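Local coordinates for protein lantibiotic dehydratase (Microbispora corallina, PDB 5EHK) that probably dehydrates serine and threonine residues of the NAI-107 precursor peptide, in a tRNA-dependent reaction, during biosynthesis of this lantibiotic, at residues Leu202-Pro214 against Ser227-Leu241. Numbering follows the deposited sequence.
Sequences LTVRGDRIVLDCP and STVSARRSPVVAEIL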
ATOM      1  N   LEU A 202     -15.296   4.507  30.081  1.00 18.25           N
ATOM      2  CA  LEU A 202     -14.628   3.482  30.877  1.00 18.79           C
ATOM      3  C   LEU A 202     -14.837   2.135  30.230  1.00 19.48           C
ATOM      4  O   LEU A 202     -15.925   1.812  29.781  1.00 19.92           O
ATOM      5  CB  LEU A 202     -15.198   3.443  32.299  1.00 17.61           C
ATOM      6  CG  LEU A 202     -14.911   4.705  33.100  1.00 17.32           C
ATOM      7  CD1 LEU A 202     -15.511   4.647  34.497  1.00 18.38           C
ATOM      8  CD2 LEU A 202     -13.403   4.939  33.142  1.00 21.69           C
ATOM      9  N   THR A 203     -13.793   1.332  30.199  1.00 23.20           N
ATOM     10  CA  THR A 203     -13.926  -0.016  29.679  1.00 22.01           C
ATOM     11  C   THR A 203     -13.330  -0.960  30.720  1.00 22.88           C
ATOM     12  O   THR A 203     -12.287  -0.652  31.330  1.00 19.53           O
ATOM     13  CB  THR A 203     -13.293  -0.187  28.258  1.00 21.83           C
ATOM     14  OG1 THR A 203     -12.405  -1.316  28.246  1.00 23.93           O
ATOM     15  CG2 THR A 203     -12.543   1.089  27.801  1.00 19.66           C
ATOM     16  N   VAL A 204     -14.042  -2.064  30.957  1.00 20.19           N
ATOM     17  CA  VAL A 204     -13.675  -3.094  31.936  1.00 16.82           C
ATOM     18  C   VAL A 204     -12.724  -4.156  31.391  1.00 17.17           C
ATOM     19  O   VAL A 204     -13.067  -4.881  30.467  1.00 24.51           O
ATOM     20  CB  VAL A 204     -14.929  -3.832  32.402  1.00 14.84           C
ATOM     21  CG1 VAL A 204     -14.566  -4.991  33.310  1.00 14.49           C
ATOM     22  CG2 VAL A 204     -15.854  -2.881  33.090  1.00 15.57           C
ATOM     23  N   ARG A 205     -11.542  -4.282  31.976  1.00 19.91           N
ATOM     24  CA  ARG A 205     -10.620  -5.330  31.541  1.00 18.40           C
ATOM     25  C   ARG A 205     -10.205  -6.201  32.713  1.00 19.53           C
ATOM     26  O   ARG A 205      -9.417  -5.781  33.563  1.00 17.80           O
ATOM     27  CB  ARG A 205      -9.394  -4.736  30.872  1.00 18.03           C
ATOM     28  CG  ARG A 205      -9.689  -4.203  29.504  1.00 25.48           C
ATOM     29  CD  ARG A 205      -8.477  -3.571  28.853  1.00 24.64           C
ATOM     30  NE  ARG A 205      -8.775  -3.367  27.452  1.00 29.52           N
ATOM     31  CZ  ARG A 205      -8.987  -2.172  26.909  1.00 38.72           C
ATOM     32  NH1 ARG A 205      -8.890  -1.072  27.649  1.00 36.62           N
ATOM     33  NH2 ARG A 205      -9.269  -2.073  25.613  1.00 44.64           N
ATOM     34  N   GLY A 206     -10.753  -7.411  32.756  1.00 19.80           N
ATOM     35  CA  GLY A 206     -10.454  -8.353  33.817  1.00 20.23           C
ATOM     36  C   GLY A 206     -11.004  -7.835  35.126  1.00 21.80           C
ATOM     37  O   GLY A 206     -12.205  -7.631  35.251  1.00 22.10           O
ATOM     38  N   ASP A 207     -10.110  -7.584  36.079  1.00 24.84           N
ATOM     39  CA  ASP A 207     -10.467  -7.028  37.380  1.00 23.61           C
ATOM     40  C   ASP A 207     -10.091  -5.556  37.483  1.00 23.50           C
ATOM     41  O   ASP A 207     -10.088  -4.983  38.571  1.00 24.58           O
ATOM     42  CB  ASP A 207      -9.710  -7.761  38.468  1.00 29.28           C
ATOM     43  CG  ASP A 207      -8.216  -7.585  38.322  1.00 40.29           C
ATOM     44  OD1 ASP A 207      -7.717  -7.765  37.178  1.00 39.40           O
ATOM     45  OD2 ASP A 207      -7.556  -7.215  39.321  1.00 39.42           O
ATOM     46  N   ARG A 208      -9.767  -4.945  36.351  1.00 25.47           N
ATOM     47  CA  ARG A 208      -9.396  -3.535  36.336  1.00 22.79           C
ATOM     48  C   ARG A 208     -10.414  -2.705  35.575  1.00 26.66           C
ATOM     49  O   ARG A 208     -11.066  -3.187  34.625  1.00 23.93           O
ATOM     50  CB  ARG A 208      -8.043  -3.342  35.671  1.00 24.76           C
ATOM     51  CG  ARG A 208      -6.928  -4.190  36.242  1.00 27.76           C
ATOM     52  CD  ARG A 208      -5.626  -3.415  36.240  1.00 24.66           C
ATOM     53  NE  ARG A 208      -5.061  -3.493  37.576  1.00 31.88           N
ATOM     54  CZ  ARG A 208      -4.533  -2.474  38.237  1.00 28.79           C
ATOM     55  NH1 ARG A 208      -4.463  -1.274  37.677  1.00 23.11           N
ATOM     56  NH2 ARG A 208      -4.065  -2.672  39.463  1.00 32.24           N
ATOM     57  N   ILE A 209     -10.563  -1.457  36.012  1.00 27.55           N
ATOM     58  CA  ILE A 209     -11.306  -0.458  35.255  1.00 24.07           C
ATOM     59  C   ILE A 209     -10.297   0.428  34.475  1.00 22.28           C
ATOM     60  O   ILE A 209      -9.295   0.903  35.022  1.00 18.53           O
ATOM     61  CB  ILE A 209     -12.270   0.333  36.177  1.00 21.28           C
ATOM     62  CG1 ILE A 209     -13.290   1.116  35.356  1.00 28.44           C
ATOM     63  CG2 ILE A 209     -11.524   1.242  37.101  1.00 25.88           C
ATOM     64  CD1 ILE A 209     -14.210   0.225  34.544  1.00 27.09           C
ATOM     65  N   VAL A 210     -10.534   0.597  33.179  1.00 21.42           N
ATOM     66  CA  VAL A 210      -9.596   1.336  32.344  1.00 18.53           C
ATOM     67  C   VAL A 210     -10.243   2.523  31.661  1.00 20.70           C
ATOM     68  O   VAL A 210     -11.329   2.403  31.096  1.00 22.81           O
ATOM     69  CB  VAL A 210      -8.916   0.419  31.297  1.00 23.16           C
ATOM     70  CG1 VAL A 210      -8.068   1.214  30.332  1.00 24.28           C
ATOM     71  CG2 VAL A 210      -8.045  -0.626  31.992  1.00 26.96           C
ATOM     72  N   LEU A 211      -9.583   3.676  31.764  1.00 22.32           N
ATOM     73  CA  LEU A 211      -9.938   4.866  30.998  1.00 26.06           C
ATOM     74  C   LEU A 211      -8.849   5.160  29.963  1.00 26.72           C
ATOM     75  O   LEU A 211      -7.754   5.581  30.312  1.00 32.49           O
ATOM     76  CB  LEU A 211     -10.123   6.080  31.918  1.00 28.06           C
ATOM     77  CG  LEU A 211     -10.445   7.440  31.263  1.00 29.35           C
ATOM     78  CD1 LEU A 211     -11.766   7.348  30.543  1.00 26.65           C
ATOM     79  CD2 LEU A 211     -10.506   8.578  32.283  1.00 25.40           C
ATOM     80  N   ASP A 212      -9.135   4.945  28.689  1.00 28.57           N
ATOM     81  CA  ASP A 212      -8.160   5.320  27.673  1.00 35.68           C
ATOM     82  C   ASP A 212      -8.237   6.844  27.486  1.00 43.39           C
ATOM     83  O   ASP A 212      -9.329   7.412  27.412  1.00 41.74           O
ATOM     84  CB  ASP A 212      -8.415   4.587  26.343  1.00 29.94           C
ATOM     85  CG  ASP A 212      -8.388   3.053  26.489  1.00 43.05           C
ATOM     86  OD1 ASP A 212      -7.455   2.535  27.139  1.00 41.22           O
ATOM     87  OD2 ASP A 212      -9.298   2.361  25.955  1.00 45.38           O
ATOM     88  N   CYS A 213      -7.075   7.497  27.431  1.00 45.69           N
ATOM     89  CA  CYS A 213      -6.985   8.946  27.222  1.00 46.62           C
ATOM     90  C   CYS A 213      -7.784   9.801  28.212  1.00 45.09           C
ATOM     91  O   CYS A 213      -8.858  10.318  27.889  1.00 41.67           O
ATOM     92  CB  CYS A 213      -7.442   9.287  25.810  1.00 42.92           C
ATOM     93  SG  CYS A 213      -6.591   8.320  24.584  1.00 54.78           S
ATOM     94  N   PRO A 214      -7.260   9.970  29.424  1.00 44.81           N
ATOM     95  CA  PRO A 214      -7.936  10.966  30.257  1.00 43.39           C
ATOM     96  C   PRO A 214      -7.564  12.375  29.778  1.00 42.41           C
ATOM     97  O   PRO A 214      -6.569  12.527  29.061  1.00 34.25           O
ATOM     98  CB  PRO A 214      -7.372  10.687  31.653  1.00 41.70           C
ATOM     99  CG  PRO A 214      -6.009  10.097  31.401  1.00 49.86           C
ATOM    100  CD  PRO A 214      -6.093   9.356  30.083  1.00 45.14           C
ATOM    101  N   SER A 227      -1.811   9.931  30.067  1.00 43.71           N
ATOM    102  CA  SER A 227      -1.716   8.933  29.002  1.00 49.02           C
ATOM    103  C   SER A 227      -2.794   7.847  29.103  1.00 58.52           C
ATOM    104  O   SER A 227      -3.545   7.605  28.151  1.00 58.44           O
ATOM    105  CB  SER A 227      -0.333   8.276  29.021  1.00 54.07           C
ATOM    106  OG  SER A 227      -0.275   7.168  28.135  1.00 54.61           O
ATOM    107  N   THR A 228      -2.864   7.192  30.260  1.00 57.13           N
ATOM    108  CA  THR A 228      -3.848   6.139  30.506  1.00 44.88           C
ATOM    109  C   THR A 228      -4.029   5.896  32.006  1.00 44.21           C
ATOM    110  O   THR A 228      -3.084   6.028  32.788  1.00 43.34           O
ATOM    111  CB  THR A 228      -3.493   4.825  29.766  1.00 39.76           C
ATOM    112  OG1 THR A 228      -4.232   3.743  30.341  1.00 42.39           O
ATOM    113  CG2 THR A 228      -2.019   4.508  29.901  1.00 44.88           C
ATOM    114  N   VAL A 229      -5.258   5.589  32.412  1.00 37.60           N
ATOM    115  CA  VAL A 229      -5.553   5.324  33.814  1.00 34.70           C
ATOM    116  C   VAL A 229      -6.036   3.891  34.018  1.00 31.39           C
ATOM    117  O   VAL A 229      -7.022   3.477  33.408  1.00 29.48           O
ATOM    118  CB  VAL A 229      -6.600   6.304  34.353  1.00 30.87           C
ATOM    119  CG1 VAL A 229      -7.286   5.735  35.602  1.00 31.30           C
ATOM    120  CG2 VAL A 229      -5.947   7.646  34.646  1.00 29.81           C
ATOM    121  N   SER A 230      -5.350   3.141  34.879  1.00 26.24           N
ATOM    122  CA  SER A 230      -5.722   1.752  35.167  1.00 23.13           C
ATOM    123  C   SER A 230      -5.964   1.554  36.645  1.00 25.73           C
ATOM    124  O   SER A 230      -5.010   1.469  37.415  1.00 30.04           O
ATOM    125  CB  SER A 230      -4.610   0.797  34.727  1.00 30.52           C
ATOM    126  OG  SER A 230      -5.008  -0.557  34.864  1.00 31.90           O
ATOM    127  N   ALA A 231      -7.231   1.485  37.047  1.00 27.51           N
ATOM    128  CA  ALA A 231      -7.573   1.288  38.455  1.00 26.33           C
ATOM    129  C   ALA A 231      -8.054  -0.144  38.699  1.00 28.77           C
ATOM    130  O   ALA A 231      -8.659  -0.741  37.816  1.00 30.61           O
ATOM    131  CB  ALA A 231      -8.643   2.274  38.867  1.00 20.44           C
ATOM    132  N   ARG A 232      -7.788  -0.703  39.879  1.00 29.52           N
ATOM    133  CA  ARG A 232      -8.361  -2.004  40.216  1.00 29.03           C
ATOM    134  C   ARG A 232      -9.864  -1.870  40.483  1.00 31.27           C
ATOM    135  O   ARG A 232     -10.306  -0.966  41.195  1.00 28.33           O
ATOM    136  CB  ARG A 232      -7.676  -2.634  41.428  1.00 29.40           C
ATOM    137  CG  ARG A 232      -8.259  -4.000  41.811  1.00 35.46           C
ATOM    138  CD  ARG A 232      -7.624  -4.598  43.061  1.00 35.31           C
ATOM    139  NE  ARG A 232      -6.162  -4.684  42.961  1.00 53.43           N
ATOM    140  CZ  ARG A 232      -5.482  -5.739  42.497  1.00 48.18           C
ATOM    141  NH1 ARG A 232      -6.124  -6.828  42.079  1.00 42.07           N
ATOM    142  NH2 ARG A 232      -4.152  -5.704  42.460  1.00 36.78           N
ATOM    143  N   ARG A 233     -10.649  -2.789  39.927  1.00 33.31           N
ATOM    144  CA  ARG A 233     -12.110  -2.710  40.027  1.00 30.52           C
ATOM    145  C   ARG A 233     -12.650  -3.554  41.185  1.00 26.61           C
ATOM    146  O   ARG A 233     -13.150  -4.653  41.000  1.00 30.47           O
ATOM    147  CB  ARG A 233     -12.751  -3.132  38.708  1.00 23.42           C
ATOM    148  CG  ARG A 233     -14.258  -3.019  38.668  1.00 21.78           C
ATOM    149  CD  ARG A 233     -14.768  -3.385  37.274  1.00 26.27           C
ATOM    150  NE  ARG A 233     -16.225  -3.361  37.207  1.00 24.17           N
ATOM    151  CZ  ARG A 233     -16.969  -4.455  37.288  1.00 20.40           C
ATOM    152  NH1 ARG A 233     -16.373  -5.621  37.455  1.00 17.17           N
ATOM    153  NH2 ARG A 233     -18.289  -4.381  37.228  1.00 23.06           N
ATOM    154  N   SER A 234     -12.530  -3.021  42.388  1.00 27.57           N
ATOM    155  CA  SER A 234     -13.009  -3.685  43.590  1.00 30.22           C
ATOM    156  C   SER A 234     -14.528  -3.628  43.626  1.00 29.26           C
ATOM    157  O   SER A 234     -15.129  -2.955  42.799  1.00 31.49           O
ATOM    158  CB  SER A 234     -12.422  -2.976  44.816  1.00 34.51           C
ATOM    159  OG  SER A 234     -12.750  -1.593  44.809  1.00 35.91           O
ATOM    160  N   PRO A 235     -15.159  -4.350  44.568  1.00 31.45           N
ATOM    161  CA  PRO A 235     -16.619  -4.286  44.665  1.00 28.24           C
ATOM    162  C   PRO A 235     -17.150  -2.902  45.005  1.00 30.16           C
ATOM    163  O   PRO A 235     -18.253  -2.563  44.589  1.00 33.00           O
ATOM    164  CB  PRO A 235     -16.946  -5.264  45.794  1.00 28.37           C
ATOM    165  CG  PRO A 235     -15.814  -6.173  45.868  1.00 25.24           C
ATOM    166  CD  PRO A 235     -14.600  -5.449  45.378  1.00 29.48           C
ATOM    167  N   VAL A 236     -16.403  -2.132  45.791  1.00 39.42           N
ATOM    168  CA  VAL A 236     -16.848  -0.783  46.173  1.00 41.04           C
ATOM    169  C   VAL A 236     -16.787   0.145  44.963  1.00 36.28           C
ATOM    170  O   VAL A 236     -17.720   0.908  44.693  1.00 30.97           O
ATOM    171  CB  VAL A 236     -15.985  -0.174  47.273  1.00 35.88           C
ATOM    172  CG1 VAL A 236     -16.757   0.971  47.936  1.00 34.90           C
ATOM    173  CG2 VAL A 236     -15.624  -1.229  48.288  1.00 39.22           C
ATOM    174  N   VAL A 237     -15.642   0.092  44.283  1.00 34.57           N
ATOM    175  CA  VAL A 237     -15.407   0.784  43.023  1.00 30.33           C
ATOM    176  C   VAL A 237     -16.480   0.466  41.971  1.00 31.45           C
ATOM    177  O   VAL A 237     -17.000   1.383  41.329  1.00 32.95           O
ATOM    178  CB  VAL A 237     -13.979   0.467  42.476  1.00 32.69           C
ATOM    179  CG1 VAL A 237     -13.862   0.773  40.986  1.00 31.88           C
ATOM    180  CG2 VAL A 237     -12.907   1.199  43.282  1.00 32.68           C
ATOM    181  N   ALA A 238     -16.837  -0.812  41.817  1.00 27.36           N
ATOM    182  CA  ALA A 238     -17.832  -1.202  40.812  1.00 27.89           C
ATOM    183  C   ALA A 238     -19.245  -0.717  41.149  1.00 32.78           C
ATOM    184  O   ALA A 238     -19.992  -0.291  40.248  1.00 26.85           O
ATOM    185  CB  ALA A 238     -17.830  -2.693  40.606  1.00 22.50           C
ATOM    186  N   GLU A 239     -19.589  -0.754  42.440  1.00 31.53           N
ATOM    187  CA  GLU A 239     -20.887  -0.274  42.927  1.00 31.24           C
ATOM    188  C   GLU A 239     -21.043   1.227  42.709  1.00 33.70           C
ATOM    189  O   GLU A 239     -22.135   1.718  42.386  1.00 31.96           O
ATOM    190  CB  GLU A 239     -21.050  -0.591  44.415  1.00 32.91           C
ATOM    191  CG  GLU A 239     -22.432  -0.275  44.969  1.00 36.56           C
ATOM    192  CD  GLU A 239     -23.458  -1.332  44.621  1.00 44.12           C
ATOM    193  OE1 GLU A 239     -23.048  -2.438  44.217  1.00 53.55           O
ATOM    194  OE2 GLU A 239     -24.672  -1.052  44.722  1.00 46.36           O
ATOM    195  N   ILE A 240     -19.945   1.949  42.902  1.00 28.14           N
ATOM    196  CA  ILE A 240     -19.944   3.389  42.739  1.00 29.17           C
ATOM    197  C   ILE A 240     -20.249   3.696  41.285  1.00 30.65           C
ATOM    198  O   ILE A 240     -21.194   4.437  40.968  1.00 27.86           O
ATOM    199  CB  ILE A 240     -18.585   3.988  43.149  1.00 32.85           C
ATOM    200  CG1 ILE A 240     -18.452   3.986  44.680  1.00 27.76           C
ATOM    201  CG2 ILE A 240     -18.440   5.392  42.603  1.00 32.60           C
ATOM    202  CD1 ILE A 240     -17.129   4.471  45.202  1.00 22.51           C
ATOM    203  N   LEU A 241     -19.465   3.085  40.401  1.00 29.91           N
ATOM    204  CA  LEU A 241     -19.608   3.314  38.969  1.00 27.29           C
ATOM    205  C   LEU A 241     -21.006   2.966  38.444  1.00 26.66           C
ATOM    206  O   LEU A 241     -21.544   3.678  37.612  1.00 29.21           O
ATOM    207  CB  LEU A 241     -18.532   2.562  38.192  1.00 23.99           C
ATOM    208  CG  LEU A 241     -17.115   3.092  38.413  1.00 23.60           C
ATOM    209  CD1 LEU A 241     -16.086   2.304  37.581  1.00 27.60           C
ATOM    210  CD2 LEU A 241     -17.029   4.580  38.143  1.00 22.34           C
TER
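I209 and L241 meet tip to tip, with I209 CG1 3.8 Å from L241 CD1. CG1 of I209 stands anti to the backbone N (chi1 -166°), which sends that branch to the helix. On the other branch, I209 CG2 lies against A231 CB at 3.5 Å. L202 comes across L241 at about a right angle and touches both its methyls through CD1. Further along this face L211 and V229 are paired, and the P214 ring reaches V229 CG2 with its CG. Helix 267-278 adds cover here, with Q278 on V229 and M275 on V237.

The strands form a small three-stranded antiparallel sheet of meander topology. A type II' turn at R205-R208 joins strands 203-205 and 208-212. Strand 228-232 pairs along the second strand and then runs into helix 235-243. I209 and A231 form one hydrogen-bonded pair, L211 and V229 the next. S234 is the N-cap of the helix; its OG accepts a weak bond from V237 N.

V210, S230, D212 and T228 lie on the other face. There R208 is bent at chi2 and chi3, which turns its guanidinium back over strand 228-232. R208 NH1 donates to S230 OG at 3.0 Å, nearly in the guanidinium plane. One guanidinium face lies over R232 N. S230 OG is also hydrogen-bonded to D833 of the second subunit, and D212 forms a salt bridge with R829 of that subunit. This face therefore forms part of the contact with the second subunit.

At the turn, R233 N donates to D207 O (2.6 Å). D207 OD2 makes a salt bridge with R232 NH1 at 3.1 Å, the carboxylate and guanidinium planes 54° apart.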